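Local coordinates for protein beta-gamma-crystallin (Geodia cydonium, PDB 4IAU) that is of unknown function but belongs to the calcium-binding beta/gamma-crystallins, folding into two Greek key domains, one of which carries a bound calcium ion, at residues G37-N48 / F71-F82. Sequence-based numbering, arbitrary orientation. Where two conformers were deposited one is given.
Sequences GMWIFYQQANYN and FTPRSFRPVKTF
With CG wedged between the backbone N and the carbonyl carbon (chi1 56°) and the chain extended from there to NE, Arg77 reaches Tyr42 and Tyr47 on one face of the sheet. Strand 75-78 pairs antiparallel with strand 38-42, the central strand of a three-stranded sheet in a crystallin Greek key domain. The guanidinium stacks on the Tyr47 ring, their planes 14° apart and CZ 3.9 Å from the ring centroid, an off-centre cation-pi pair, while Arg77 CD sits over the centre of the same ring. NE donates to Tyr42 OH within the guanidinium plane (3.1 Å); NH2 bonds to the carbonyls of Gly96 and Phe94, the latter shared with Tyr42 OH, which with the stack fixes the group's rotation. Ile40, Val79 and Arg77 lie on Tyr89 of strand 86-89, the Arg77 side chain about 7 Å from that of the calcium ligand Lys90; this face thus meets the calcium-bearing half of the protein. On the opposite face, Pro78 CB stands over the six-membered ring of Trp39, 3.9 Å from its centroid, and the Phe41 and Phe76 rings are offset, with little overlap, against Leu8 of strand 5-9. Near Gly37, CG of Met38, a selenomethionine, rides over the Phe82 ring, with SE 3.5 Å from Phe82 CD1 in an oblique Met-aromatic contact. At the far end of the pairing a classic beta bulge sets Arg74 and Ser75 opposite Tyr42, whose O accepts from Arg74 N (2.9 Å) and weakly from Ser75 N. Ser75 OG ties down the turn after strand 38-42, donating to Gln44 O (2.7 Å) and accepting from Tyr47 N (2.9 Å).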
loop_
_atom_site.group_PDB
_atom_site.type_symbol
_atom_site.label_atom_id
_atom_site.label_comp_id
_atom_site.label_asym_id
_atom_site.label_seq_id
_atom_site.Cartn_x
_atom_site.Cartn_y
_atom_site.Cartn_z
ATOM N N GLY A 37 -1.501 -11.493 6.363
ATOM C CA GLY A 37 -1.833 -10.232 5.723
ATOM C C GLY A 37 -1.050 -10.020 4.436
ATOM O O GLY A 37 -0.678 -10.953 3.727
HETATM N N MSE A 38 -0.852 -8.744 4.098
HETATM C CA MSE A 38 -0.153 -8.319 2.901
HETATM C C MSE A 38 0.741 -7.141 3.295
HETATM O O MSE A 38 0.280 -6.257 4.018
HETATM C CB MSE A 38 -1.124 -7.873 1.818
HETATM C CG MSE A 38 -1.961 -8.987 1.272
HETATM SE SE MSE A 38 -3.052 -8.343 -0.226
HETATM C CE MSE A 38 -2.134 -6.679 -0.493
ATOM N N TRP A 39 1.979 -7.142 2.836
ATOM C CA TRP A 39 2.922 -6.141 3.225
ATOM C C TRP A 39 3.609 -5.523 2.007
ATOM O O TRP A 39 3.816 -6.187 1.007
ATOM C CB TRP A 39 4.005 -6.730 4.151
ATOM C CG TRP A 39 3.490 -7.137 5.493
ATOM C CD1 TRP A 39 2.683 -8.202 5.779
ATOM C CD2 TRP A 39 3.720 -6.469 6.728
ATOM N NE1 TRP A 39 2.414 -8.247 7.133
ATOM C CE2 TRP A 39 3.047 -7.198 7.737
ATOM C CE3 TRP A 39 4.485 -5.338 7.107
ATOM C CZ2 TRP A 39 3.088 -6.811 9.092
ATOM C CZ3 TRP A 39 4.525 -4.948 8.443
ATOM C CH2 TRP A 39 3.818 -5.696 9.414
ATOM N N ILE A 40 4.029 -4.275 2.148
ATOM C CA ILE A 40 4.791 -3.594 1.116
ATOM C C ILE A 40 6.094 -3.151 1.748
ATOM O O ILE A 40 6.126 -2.616 2.866
ATOM C CB ILE A 40 4.051 -2.379 0.497
ATOM C CG1 ILE A 40 2.602 -2.708 0.214
ATOM C CG2 ILE A 40 4.782 -1.931 -0.767
ATOM C CD1 ILE A 40 1.737 -1.591 -0.233
ATOM N N PHE A 41 7.182 -3.385 1.022
ATOM C CA PHE A 41 8.551 -3.079 1.406
ATOM C C PHE A 41 9.107 -2.034 0.464
ATOM O O PHE A 41 8.834 -2.086 -0.744
ATOM C CB PHE A 41 9.434 -4.329 1.412
ATOM C CG PHE A 41 8.845 -5.427 2.299
ATOM C CD1 PHE A 41 7.842 -6.246 1.766
ATOM C CD2 PHE A 41 9.269 -5.581 3.617
ATOM C CE1 PHE A 41 7.252 -7.160 2.630
ATOM C CE2 PHE A 41 8.641 -6.477 4.454
ATOM C CZ PHE A 41 7.623 -7.240 3.941
ATOM N N TYR A 42 9.923 -1.108 1.007
ATOM C CA TYR A 42 10.392 0.022 0.247
ATOM C C TYR A 42 11.891 0.207 0.451
ATOM O O TYR A 42 12.406 0.041 1.553
ATOM C CB TYR A 42 9.688 1.304 0.703
ATOM C CG TYR A 42 8.179 1.223 0.653
ATOM C CD1 TYR A 42 7.459 0.692 1.705
ATOM C CD2 TYR A 42 7.463 1.663 -0.454
ATOM C CE1 TYR A 42 6.087 0.589 1.668
ATOM C CE2 TYR A 42 6.071 1.604 -0.509
ATOM C CZ TYR A 42 5.373 1.075 0.579
ATOM O OH TYR A 42 4.012 1.005 0.615
ATOM N N GLN A 43 12.549 0.660 -0.620
ATOM C CA GLN A 43 13.990 0.891 -0.573
ATOM C C GLN A 43 14.380 2.082 0.281
ATOM O O GLN A 43 15.494 2.109 0.837
ATOM C CB GLN A 43 14.471 1.055 -2.034
ATOM C CG GLN A 43 15.945 1.279 -2.169
ATOM C CD GLN A 43 16.378 1.256 -3.603
ATOM O OE1 GLN A 43 15.639 1.719 -4.500
ATOM N NE2 GLN A 43 17.551 0.733 -3.850
ATOM N N GLN A 44 13.520 3.104 0.365
ATOM C CA GLN A 44 13.761 4.282 1.157
ATOM C C GLN A 44 12.883 4.290 2.391
ATOM O O GLN A 44 11.797 3.699 2.425
ATOM C CB GLN A 44 13.470 5.569 0.363
ATOM C CG GLN A 44 14.184 5.674 -0.959
ATOM C CD GLN A 44 13.751 6.892 -1.741
ATOM O OE1 GLN A 44 12.558 7.185 -1.852
ATOM N NE2 GLN A 44 14.732 7.609 -2.284
ATOM N N ALA A 45 13.332 5.040 3.405
ATOM C CA ALA A 45 12.505 5.314 4.598
ATOM C C ALA A 45 11.239 6.040 4.198
ATOM O O ALA A 45 11.118 6.628 3.127
ATOM C CB ALA A 45 13.307 6.128 5.595
ATOM N N ASN A 46 10.261 5.986 5.108
ATOM C CA ASN A 46 9.042 6.732 4.884
ATOM C C ASN A 46 8.374 6.340 3.577
ATOM O O ASN A 46 7.736 7.165 2.912
ATOM C CB ASN A 46 9.251 8.259 5.004
ATOM C CG ASN A 46 9.933 8.562 6.320
ATOM O OD1 ASN A 46 9.542 8.097 7.394
ATOM N ND2 ASN A 46 11.018 9.306 6.233
ATOM N N TYR A 47 8.472 5.072 3.225
ATOM C CA TYR A 47 7.661 4.497 2.156
ATOM C C TYR A 47 7.950 5.186 0.845
ATOM O O TYR A 47 7.064 5.523 0.055
ATOM C CB TYR A 47 6.178 4.471 2.496
ATOM C CG TYR A 47 5.929 4.082 3.951
ATOM C CD1 TYR A 47 6.409 2.897 4.470
ATOM C CD2 TYR A 47 5.270 4.969 4.819
ATOM C CE1 TYR A 47 6.232 2.555 5.792
ATOM C CE2 TYR A 47 5.081 4.626 6.151
ATOM C CZ TYR A 47 5.568 3.405 6.643
ATOM O OH TYR A 47 5.410 2.988 7.946
ATOM N N ASN A 48 9.244 5.353 0.522
ATOM C CA ASN A 48 9.663 5.913 -0.760
ATOM C C ASN A 48 9.165 7.325 -0.967
ATOM O O ASN A 48 8.948 7.786 -2.086
ATOM C CB ASN A 48 9.346 5.019 -1.948
ATOM C CG ASN A 48 10.248 3.818 -2.016
ATOM O OD1 ASN A 48 11.276 3.725 -1.339
ATOM N ND2 ASN A 48 9.902 2.869 -2.912
ATOM N N PHE A 71 15.937 -6.145 -2.262
ATOM C CA PHE A 71 16.732 -5.035 -1.792
ATOM C C PHE A 71 16.619 -5.021 -0.278
ATOM O O PHE A 71 15.736 -5.643 0.294
ATOM C CB PHE A 71 16.283 -3.671 -2.402
ATOM C CG PHE A 71 14.798 -3.413 -2.180
ATOM C CD1 PHE A 71 14.333 -2.860 -0.982
ATOM C CD2 PHE A 71 13.860 -3.739 -3.149
ATOM C CE1 PHE A 71 13.004 -2.734 -0.741
ATOM C CE2 PHE A 71 12.506 -3.547 -2.890
ATOM C CZ PHE A 71 12.076 -3.051 -1.709
ATOM N N THR A 72 17.497 -4.249 0.353
ATOM C CA THR A 72 17.428 -4.085 1.802
ATOM C C THR A 72 16.345 -3.062 2.126
ATOM O O THR A 72 16.454 -1.918 1.701
ATOM C CB THR A 72 18.756 -3.522 2.324
ATOM O OG1 THR A 72 19.788 -4.420 1.894
ATOM C CG2 THR A 72 18.748 -3.441 3.843
ATOM N N PRO A 73 15.283 -3.438 2.834
ATOM C CA PRO A 73 14.230 -2.455 3.086
ATOM C C PRO A 73 14.702 -1.352 4.033
ATOM O O PRO A 73 15.415 -1.608 4.999
ATOM C CB PRO A 73 13.110 -3.256 3.681
ATOM C CG PRO A 73 13.424 -4.685 3.533
ATOM C CD PRO A 73 14.925 -4.775 3.294
ATOM N N ARG A 74 14.221 -0.142 3.794
ATOM C CA ARG A 74 14.352 0.953 4.758
ATOM C C ARG A 74 13.018 1.337 5.370
ATOM O O ARG A 74 13.006 2.153 6.309
ATOM C CB ARG A 74 15.073 2.158 4.151
ATOM C CG ARG A 74 16.562 1.937 3.907
ATOM C CD ARG A 74 17.417 2.259 5.128
ATOM N NE ARG A 74 17.340 1.310 6.211
ATOM C CZ ARG A 74 18.118 0.254 6.340
ATOM N NH1 ARG A 74 18.948 -0.098 5.404
ATOM N NH2 ARG A 74 18.029 -0.499 7.440
ATOM N N SER A 75 11.911 0.774 4.917
ATOM C CA SER A 75 10.619 0.929 5.539
ATOM C C SER A 75 9.715 -0.161 4.988
ATOM O O SER A 75 9.975 -0.728 3.926
ATOM C CB SER A 75 10.007 2.323 5.322
ATOM O OG SER A 75 9.823 2.633 3.956
ATOM N N PHE A 76 8.612 -0.440 5.707
ATOM C CA PHE A 76 7.670 -1.461 5.264
ATOM C C PHE A 76 6.426 -1.314 6.099
ATOM O O PHE A 76 6.448 -0.808 7.229
ATOM C CB PHE A 76 8.278 -2.875 5.335
ATOM C CG PHE A 76 8.840 -3.288 6.680
ATOM C CD1 PHE A 76 10.150 -2.991 6.992
ATOM C CD2 PHE A 76 8.081 -3.963 7.618
ATOM C CE1 PHE A 76 10.678 -3.396 8.221
ATOM C CE2 PHE A 76 8.619 -4.345 8.815
ATOM C CZ PHE A 76 9.922 -4.066 9.135
ATOM N N ARG A 77 5.292 -1.786 5.539
ATOM C CA ARG A 77 4.027 -1.610 6.242
ATOM C C ARG A 77 3.002 -2.606 5.747
ATOM O O ARG A 77 3.044 -3.041 4.588
ATOM C CB ARG A 77 3.482 -0.169 6.088
ATOM C CG ARG A 77 3.311 0.248 4.619
ATOM C CD ARG A 77 2.764 1.671 4.553
ATOM N NE ARG A 77 2.860 2.191 3.204
ATOM C CZ ARG A 77 2.654 3.476 2.891
ATOM N NH1 ARG A 77 2.262 4.333 3.839
ATOM N NH2 ARG A 77 2.829 3.907 1.665
ATOM N N PRO A 78 2.028 -2.945 6.583
ATOM C CA PRO A 78 0.937 -3.802 6.162
ATOM C C PRO A 78 -0.081 -3.001 5.359
ATOM O O PRO A 78 -0.205 -1.790 5.454
ATOM C CB PRO A 78 0.352 -4.292 7.498
ATOM C CG PRO A 78 0.583 -3.110 8.442
ATOM C CD PRO A 78 1.902 -2.556 8.026
ATOM N N VAL A 79 -0.871 -3.746 4.576
ATOM C CA VAL A 79 -1.997 -3.190 3.879
ATOM C C VAL A 79 -3.215 -3.473 4.758
ATOM O O VAL A 79 -3.763 -4.576 4.784
ATOM C CB VAL A 79 -2.160 -3.771 2.474
ATOM C CG1 VAL A 79 -3.338 -3.122 1.750
ATOM C CG2 VAL A 79 -0.861 -3.599 1.651
ATOM N N LYS A 80 -3.644 -2.495 5.549
ATOM C CA LYS A 80 -4.554 -2.779 6.644
ATOM C C LYS A 80 -6.001 -2.970 6.182
ATOM O O LYS A 80 -6.839 -3.442 6.960
ATOM C CB LYS A 80 -4.494 -1.690 7.744
ATOM C CG LYS A 80 -3.102 -1.605 8.367
ATOM C CD LYS A 80 -3.133 -0.806 9.674
ATOM C CE LYS A 80 -3.531 0.634 9.457
ATOM N NZ LYS A 80 -2.813 1.370 8.387
ATOM N N THR A 81 -6.290 -2.702 4.922
ATOM C CA THR A 81 -7.593 -3.013 4.349
ATOM C C THR A 81 -7.616 -4.330 3.625
ATOM O O THR A 81 -8.646 -4.609 2.969
ATOM C CB THR A 81 -8.095 -1.845 3.467
ATOM O OG1 THR A 81 -7.250 -1.794 2.377
ATOM C CG2 THR A 81 -8.254 -0.567 4.262
ATOM N N PHE A 82 -6.594 -5.149 3.755
ATOM C CA PHE A 82 -6.665 -6.529 3.270
ATOM C C PHE A 82 -7.941 -7.153 3.845
ATOM O O PHE A 82 -8.152 -7.099 5.078
ATOM C CB PHE A 82 -5.419 -7.218 3.747
ATOM C CG PHE A 82 -5.388 -8.708 3.452
ATOM C CD1 PHE A 82 -5.496 -9.195 2.185
ATOM C CD2 PHE A 82 -5.273 -9.621 4.449
ATOM C CE1 PHE A 82 -5.468 -10.563 1.900
ATOM C CE2 PHE A 82 -5.177 -11.000 4.232
ATOM C CZ PHE A 82 -5.232 -11.435 2.930
HETATM O O HOH W 1 -2.400 -6.897 5.782
HETATM O O HOH W 2 17.600 0.289 0.830
#